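Local coordinates for uncharacterized protein (PDB 4JPQ), which is of unknown function but probably binds carbohydrate through a family 9 carbohydrate-binding domain, at residues G79-F93 with N104-Q116. Residues are numbered along the deposited sequence; the frame is centred on the assembly and turned at random.
Sequences GDNGRVWEDACVEFF and NFECNCAGRLLIQ. With SO4 (sulfate ion), chain D.
Strands 89-93 and 104-108 form an antiparallel hairpin, with Val90-Cys107 and Phe92-Phe105 as its hydrogen-bonded pairs. The non-hydrogen-bonded pair Glu91-Glu106 lies between them, side chains side by side and carboxylates stacked, planes 16° apart; Glu91 OE2 and Glu106 OE1, 3.2 Å apart, are two acceptors and not hydrogen-bonded. Glu106 CG lies anti to its carbonyl carbon (chi1 -55°) and the chain extends beyond it (chi2 -176°), laying the carboxylate alongside that of Glu91. Asn104 ND2 grips Glu106 OE2 at 3.0 Å from above the carboxylate plane and also donates to Gln116 OE1, while Arg124 takes Asn104 OD1. With its amide held at both ends, Asn104 sets CB over the centre of the Phe93 ring, a CH-pi contact 3.3 Å from the centroid. Without the Glu106 carboxylate, as with an alanine here, Asn104 ND2 would probably lose one acceptor and a gap open beside Glu91. At the end of strand 104-108, Asn108 ND2 donates to Asp87 OD2 (3.0 Å), and Arg74 pairs with Asp87 OD1. Val84 drops CG2 onto Glu106 CB. Arg83 N donates to SO4 O4 (2.8 Å), an ion probably from the crystallisation liquor. The type II turn Gly79-Gly82 lies along strand 113-116: Asn81 N meets Leu113 O at 2.7 Å, Asn81 OD1 accepts from Ile115 N, and Asp80 OD1, salt-bridged to Arg137, accepts from Leu113 N. The strands make an antiparallel beta meander, consistent with the beta-sandwich of CBD9-like domains.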
loop_
_atom_site.group_PDB
_atom_site.type_symbol
_atom_site.label_atom_id
_atom_site.label_comp_id
_atom_site.label_asym_id
_atom_site.label_seq_id
_atom_site.Cartn_x
_atom_site.Cartn_y
_atom_site.Cartn_z
ATOM N N GLY A 79 -1.304 -3.195 -17.610
ATOM C CA GLY A 79 -0.263 -2.185 -17.381
ATOM C C GLY A 79 -0.442 -1.402 -16.103
ATOM O O GLY A 79 -1.437 -1.574 -15.393
ATOM N N ASP A 80 0.552 -0.560 -15.804
ATOM C CA ASP A 80 0.498 0.327 -14.646
ATOM C C ASP A 80 -0.649 1.298 -14.864
ATOM O O ASP A 80 -1.049 1.565 -16.005
ATOM C CB ASP A 80 1.816 1.085 -14.417
ATOM C CG ASP A 80 2.956 0.192 -13.936
ATOM O OD1 ASP A 80 2.752 -1.001 -13.595
ATOM O OD2 ASP A 80 4.087 0.708 -13.904
ATOM N N ASN A 81 -1.196 1.782 -13.754
ATOM C CA ASN A 81 -2.399 2.620 -13.750
ATOM C C ASN A 81 -3.628 1.909 -14.332
ATOM O O ASN A 81 -4.589 2.546 -14.741
ATOM C CB ASN A 81 -2.179 3.995 -14.412
ATOM C CG ASN A 81 -1.191 4.870 -13.661
ATOM O OD1 ASN A 81 -0.969 4.711 -12.454
ATOM N ND2 ASN A 81 -0.637 5.858 -14.369
ATOM N N GLY A 82 -3.618 0.581 -14.276
ATOM C CA GLY A 82 -4.730 -0.221 -14.718
ATOM C C GLY A 82 -5.737 -0.355 -13.587
ATOM O O GLY A 82 -5.613 0.275 -12.536
ATOM N N ARG A 83 -6.683 -1.268 -13.781
ATOM C CA ARG A 83 -7.821 -1.505 -12.884
ATOM C C ARG A 83 -7.420 -2.540 -11.829
ATOM O O ARG A 83 -8.039 -3.590 -11.687
ATOM C CB ARG A 83 -9.045 -1.905 -13.755
ATOM C CG ARG A 83 -9.363 -0.852 -14.843
ATOM C CD ARG A 83 -10.388 -1.279 -15.886
ATOM N NE ARG A 83 -11.625 -1.700 -15.249
ATOM C CZ ARG A 83 -12.549 -0.891 -14.724
ATOM N NH1 ARG A 83 -12.399 0.427 -14.715
ATOM N NH2 ARG A 83 -13.644 -1.419 -14.177
ATOM N N VAL A 84 -6.376 -2.195 -11.076
ATOM C CA VAL A 84 -5.724 -3.107 -10.117
ATOM C C VAL A 84 -6.572 -3.507 -8.910
ATOM O O VAL A 84 -6.422 -4.607 -8.390
ATOM C CB VAL A 84 -4.339 -2.578 -9.639
ATOM C CG1 VAL A 84 -3.384 -2.422 -10.812
ATOM C CG2 VAL A 84 -4.442 -1.262 -8.866
ATOM N N TRP A 85 -7.412 -2.591 -8.440
ATOM C CA TRP A 85 -8.343 -2.840 -7.320
ATOM C C TRP A 85 -9.279 -4.047 -7.572
ATOM O O TRP A 85 -9.832 -4.615 -6.615
ATOM C CB TRP A 85 -9.163 -1.575 -6.980
ATOM C CG TRP A 85 -10.015 -1.125 -8.113
ATOM C CD1 TRP A 85 -11.267 -1.547 -8.396
ATOM C CD2 TRP A 85 -9.651 -0.218 -9.153
ATOM N NE1 TRP A 85 -11.722 -0.967 -9.557
ATOM C CE2 TRP A 85 -10.752 -0.132 -10.038
ATOM C CE3 TRP A 85 -8.494 0.530 -9.434
ATOM C CZ2 TRP A 85 -10.741 0.684 -11.182
ATOM C CZ3 TRP A 85 -8.478 1.347 -10.568
ATOM C CH2 TRP A 85 -9.599 1.419 -11.431
ATOM N N GLU A 86 -9.477 -4.397 -8.846
ATOM C CA GLU A 86 -10.288 -5.572 -9.234
ATOM C C GLU A 86 -9.559 -6.886 -9.042
ATOM O O GLU A 86 -10.194 -7.920 -8.794
ATOM C CB GLU A 86 -10.721 -5.466 -10.683
ATOM C CG GLU A 86 -11.580 -4.249 -10.969
ATOM C CD GLU A 86 -12.005 -4.163 -12.402
ATOM O OE1 GLU A 86 -11.362 -4.790 -13.278
ATOM O OE2 GLU A 86 -12.989 -3.456 -12.641
ATOM N N ASP A 87 -8.238 -6.835 -9.208
ATOM C CA ASP A 87 -7.330 -7.961 -9.006
ATOM C C ASP A 87 -7.052 -8.064 -7.493
ATOM O O ASP A 87 -7.495 -7.203 -6.728
ATOM C CB ASP A 87 -6.010 -7.700 -9.765
ATOM C CG ASP A 87 -6.200 -7.597 -11.264
ATOM O OD1 ASP A 87 -6.979 -8.393 -11.827
ATOM O OD2 ASP A 87 -5.530 -6.762 -11.912
ATOM N N ALA A 88 -6.364 -9.132 -7.064
ATOM C CA ALA A 88 -5.935 -9.285 -5.652
ATOM C C ALA A 88 -4.944 -8.157 -5.456
ATOM O O ALA A 88 -3.895 -8.130 -6.110
ATOM C CB ALA A 88 -5.276 -10.630 -5.395
ATOM N N CYS A 89 -5.287 -7.230 -4.568
ATOM C CA CYS A 89 -4.572 -5.975 -4.451
ATOM C C CYS A 89 -4.356 -5.496 -3.034
ATOM O O CYS A 89 -5.273 -5.569 -2.220
ATOM C CB CYS A 89 -5.424 -4.956 -5.211
ATOM S SG CYS A 89 -4.860 -3.254 -5.273
ATOM N N VAL A 90 -3.149 -4.973 -2.779
ATOM C CA VAL A 90 -2.784 -4.324 -1.510
ATOM C C VAL A 90 -2.557 -2.849 -1.834
ATOM O O VAL A 90 -2.103 -2.509 -2.946
ATOM C CB VAL A 90 -1.556 -4.914 -0.813
ATOM C CG1 VAL A 90 -1.871 -6.324 -0.336
ATOM C CG2 VAL A 90 -0.304 -4.880 -1.688
ATOM N N GLU A 91 -2.896 -1.987 -0.873
ATOM C CA GLU A 91 -2.881 -0.544 -1.080
ATOM C C GLU A 91 -2.273 0.220 0.100
ATOM O O GLU A 91 -2.328 -0.240 1.240
ATOM C CB GLU A 91 -4.317 -0.046 -1.332
ATOM C CG GLU A 91 -5.104 -0.807 -2.410
ATOM C CD GLU A 91 -6.513 -0.293 -2.664
ATOM O OE1 GLU A 91 -6.981 0.612 -1.958
ATOM O OE2 GLU A 91 -7.177 -0.820 -3.575
ATOM N N PHE A 92 -1.691 1.381 -0.218
ATOM C CA PHE A 92 -1.107 2.325 0.737
ATOM C C PHE A 92 -1.569 3.727 0.342
ATOM O O PHE A 92 -1.295 4.169 -0.771
ATOM C CB PHE A 92 0.423 2.253 0.698
ATOM C CG PHE A 92 1.126 3.300 1.548
ATOM C CD1 PHE A 92 0.787 3.483 2.891
ATOM C CD2 PHE A 92 2.176 4.065 1.023
ATOM C CE1 PHE A 92 1.451 4.419 3.683
ATOM C CE2 PHE A 92 2.849 4.994 1.810
ATOM C CZ PHE A 92 2.484 5.171 3.141
ATOM N N PHE A 93 -2.288 4.392 1.238
ATOM C CA PHE A 93 -2.798 5.754 1.023
ATOM C C PHE A 93 -2.074 6.634 2.035
ATOM O O PHE A 93 -1.952 6.234 3.191
ATOM C CB PHE A 93 -4.304 5.842 1.287
ATOM C CG PHE A 93 -5.188 5.350 0.155
ATOM C CD1 PHE A 93 -4.983 4.111 -0.464
ATOM C CD2 PHE A 93 -6.302 6.098 -0.234
ATOM C CE1 PHE A 93 -5.834 3.668 -1.480
ATOM C CE2 PHE A 93 -7.151 5.656 -1.240
ATOM C CZ PHE A 93 -6.914 4.442 -1.870
ATOM N N ASN A 104 -2.486 7.661 -3.323
ATOM C CA ASN A 104 -2.888 6.258 -3.176
ATOM C C ASN A 104 -2.010 5.398 -4.083
ATOM O O ASN A 104 -1.934 5.643 -5.290
ATOM C CB ASN A 104 -4.382 6.019 -3.457
ATOM C CG ASN A 104 -4.822 6.521 -4.813
ATOM O OD1 ASN A 104 -4.588 7.665 -5.135
ATOM N ND2 ASN A 104 -5.450 5.665 -5.614
ATOM N N PHE A 105 -1.326 4.431 -3.473
ATOM C CA PHE A 105 -0.458 3.493 -4.157
ATOM C C PHE A 105 -1.176 2.160 -4.079
ATOM O O PHE A 105 -1.248 1.577 -3.002
ATOM C CB PHE A 105 0.902 3.402 -3.456
ATOM C CG PHE A 105 1.672 4.683 -3.465
ATOM C CD1 PHE A 105 1.431 5.653 -2.503
ATOM C CD2 PHE A 105 2.663 4.909 -4.410
ATOM C CE1 PHE A 105 2.154 6.832 -2.496
ATOM C CE2 PHE A 105 3.387 6.094 -4.409
ATOM C CZ PHE A 105 3.135 7.053 -3.454
ATOM N N GLU A 106 -1.730 1.705 -5.202
ATOM C CA GLU A 106 -2.462 0.443 -5.269
ATOM C C GLU A 106 -1.659 -0.469 -6.178
ATOM O O GLU A 106 -1.325 -0.082 -7.296
ATOM C CB GLU A 106 -3.873 0.687 -5.805
ATOM C CG GLU A 106 -4.650 1.735 -5.007
ATOM C CD GLU A 106 -6.092 1.935 -5.447
ATOM O OE1 GLU A 106 -6.650 1.080 -6.149
ATOM O OE2 GLU A 106 -6.688 2.965 -5.068
ATOM N N CYS A 107 -1.346 -1.670 -5.697
ATOM C CA CYS A 107 -0.505 -2.617 -6.440
ATOM C C CYS A 107 -1.106 -4.022 -6.429
ATOM O O CYS A 107 -1.419 -4.547 -5.345
ATOM C CB CYS A 107 0.874 -2.619 -5.797
ATOM S SG CYS A 107 2.173 -3.251 -6.860
ATOM N N ASN A 108 -1.338 -4.613 -7.607
ATOM C CA ASN A 108 -1.888 -5.988 -7.646
ATOM C C ASN A 108 -0.786 -6.988 -7.367
ATOM O O ASN A 108 0.407 -6.642 -7.436
ATOM C CB ASN A 108 -2.694 -6.327 -8.921
ATOM C CG ASN A 108 -1.857 -6.449 -10.196
ATOM O OD1 ASN A 108 -0.630 -6.468 -10.184
ATOM N ND2 ASN A 108 -2.554 -6.565 -11.326
ATOM N N CYS A 109 -1.190 -8.228 -7.092
ATOM C CA CYS A 109 -0.251 -9.318 -6.761
ATOM C C CYS A 109 0.811 -9.654 -7.820
ATOM O O CYS A 109 1.812 -10.281 -7.487
ATOM C CB CYS A 109 -1.013 -10.584 -6.368
ATOM S SG CYS A 109 -2.015 -11.281 -7.691
ATOM N N ALA A 110 0.594 -9.248 -9.071
ATOM C CA ALA A 110 1.590 -9.421 -10.150
ATOM C C ALA A 110 2.583 -8.259 -10.278
ATOM O O ALA A 110 3.472 -8.320 -11.129
ATOM C CB ALA A 110 0.894 -9.666 -11.483
ATOM N N GLY A 111 2.435 -7.216 -9.457
ATOM C CA GLY A 111 3.323 -6.054 -9.485
ATOM C C GLY A 111 2.873 -4.839 -10.273
ATOM O O GLY A 111 3.592 -3.838 -10.286
ATOM N N ARG A 112 1.732 -4.909 -10.958
ATOM C CA ARG A 112 1.193 -3.746 -11.679
ATOM C C ARG A 112 0.782 -2.740 -10.611
ATOM O O ARG A 112 0.105 -3.123 -9.633
ATOM C CB ARG A 112 -0.052 -4.090 -12.492
ATOM C CG ARG A 112 0.075 -5.120 -13.588
ATOM C CD ARG A 112 1.053 -4.736 -14.694
ATOM N NE ARG A 112 2.370 -5.337 -14.477
ATOM C CZ ARG A 112 2.682 -6.627 -14.699
ATOM N NH1 ARG A 112 1.772 -7.528 -15.119
ATOM N NH2 ARG A 112 3.926 -7.040 -14.461
ATOM N N LEU A 113 1.150 -1.473 -10.819
ATOM C CA LEU A 113 0.897 -0.391 -9.855
ATOM C C LEU A 113 0.087 0.767 -10.418
ATOM O O LEU A 113 0.255 1.157 -11.574
ATOM C CB LEU A 113 2.238 0.168 -9.393
ATOM C CG LEU A 113 2.356 1.399 -8.480
ATOM C CD1 LEU A 113 1.863 1.103 -7.075
ATOM C CD2 LEU A 113 3.804 1.874 -8.449
ATOM N N LEU A 114 -0.751 1.326 -9.550
ATOM C CA LEU A 114 -1.552 2.521 -9.810
ATOM C C LEU A 114 -1.191 3.547 -8.736
ATOM O O LEU A 114 -1.111 3.193 -7.538
ATOM C CB LEU A 114 -3.041 2.212 -9.695
ATOM C CG LEU A 114 -4.037 3.386 -9.620
ATOM C CD1 LEU A 114 -4.157 4.070 -10.961
ATOM C CD2 LEU A 114 -5.399 2.916 -9.150
ATOM N N ILE A 115 -0.977 4.793 -9.166
ATOM C CA ILE A 115 -0.739 5.912 -8.258
ATOM C C ILE A 115 -1.579 7.094 -8.715
ATOM O O ILE A 115 -1.571 7.421 -9.896
ATOM C CB ILE A 115 0.721 6.426 -8.222
ATOM C CG1 ILE A 115 1.735 5.306 -8.041
ATOM C CG2 ILE A 115 0.894 7.436 -7.077
ATOM C CD1 ILE A 115 3.180 5.772 -8.169
ATOM N N GLN A 116 -2.300 7.715 -7.787
ATOM C CA GLN A 116 -2.953 8.992 -8.058
ATOM C C GLN A 116 -2.548 9.955 -6.952
ATOM O O GLN A 116 -2.038 9.533 -5.895
ATOM C CB GLN A 116 -4.460 8.897 -8.102
ATOM C CG GLN A 116 -5.078 8.000 -9.148
ATOM C CD GLN A 116 -6.476 7.588 -8.718
ATOM O OE1 GLN A 116 -6.662 6.615 -7.967
ATOM N NE2 GLN A 116 -7.458 8.347 -9.151
HETATM S S SO4 D . -6.026 -2.756 -17.446
HETATM O O1 SO4 D . -6.869 -1.725 -18.101
HETATM O O2 SO4 D . -6.151 -4.067 -18.147
HETATM O O3 SO4 D . -4.589 -2.328 -17.425
HETATM O O4 SO4 D . -6.558 -2.930 -16.075
#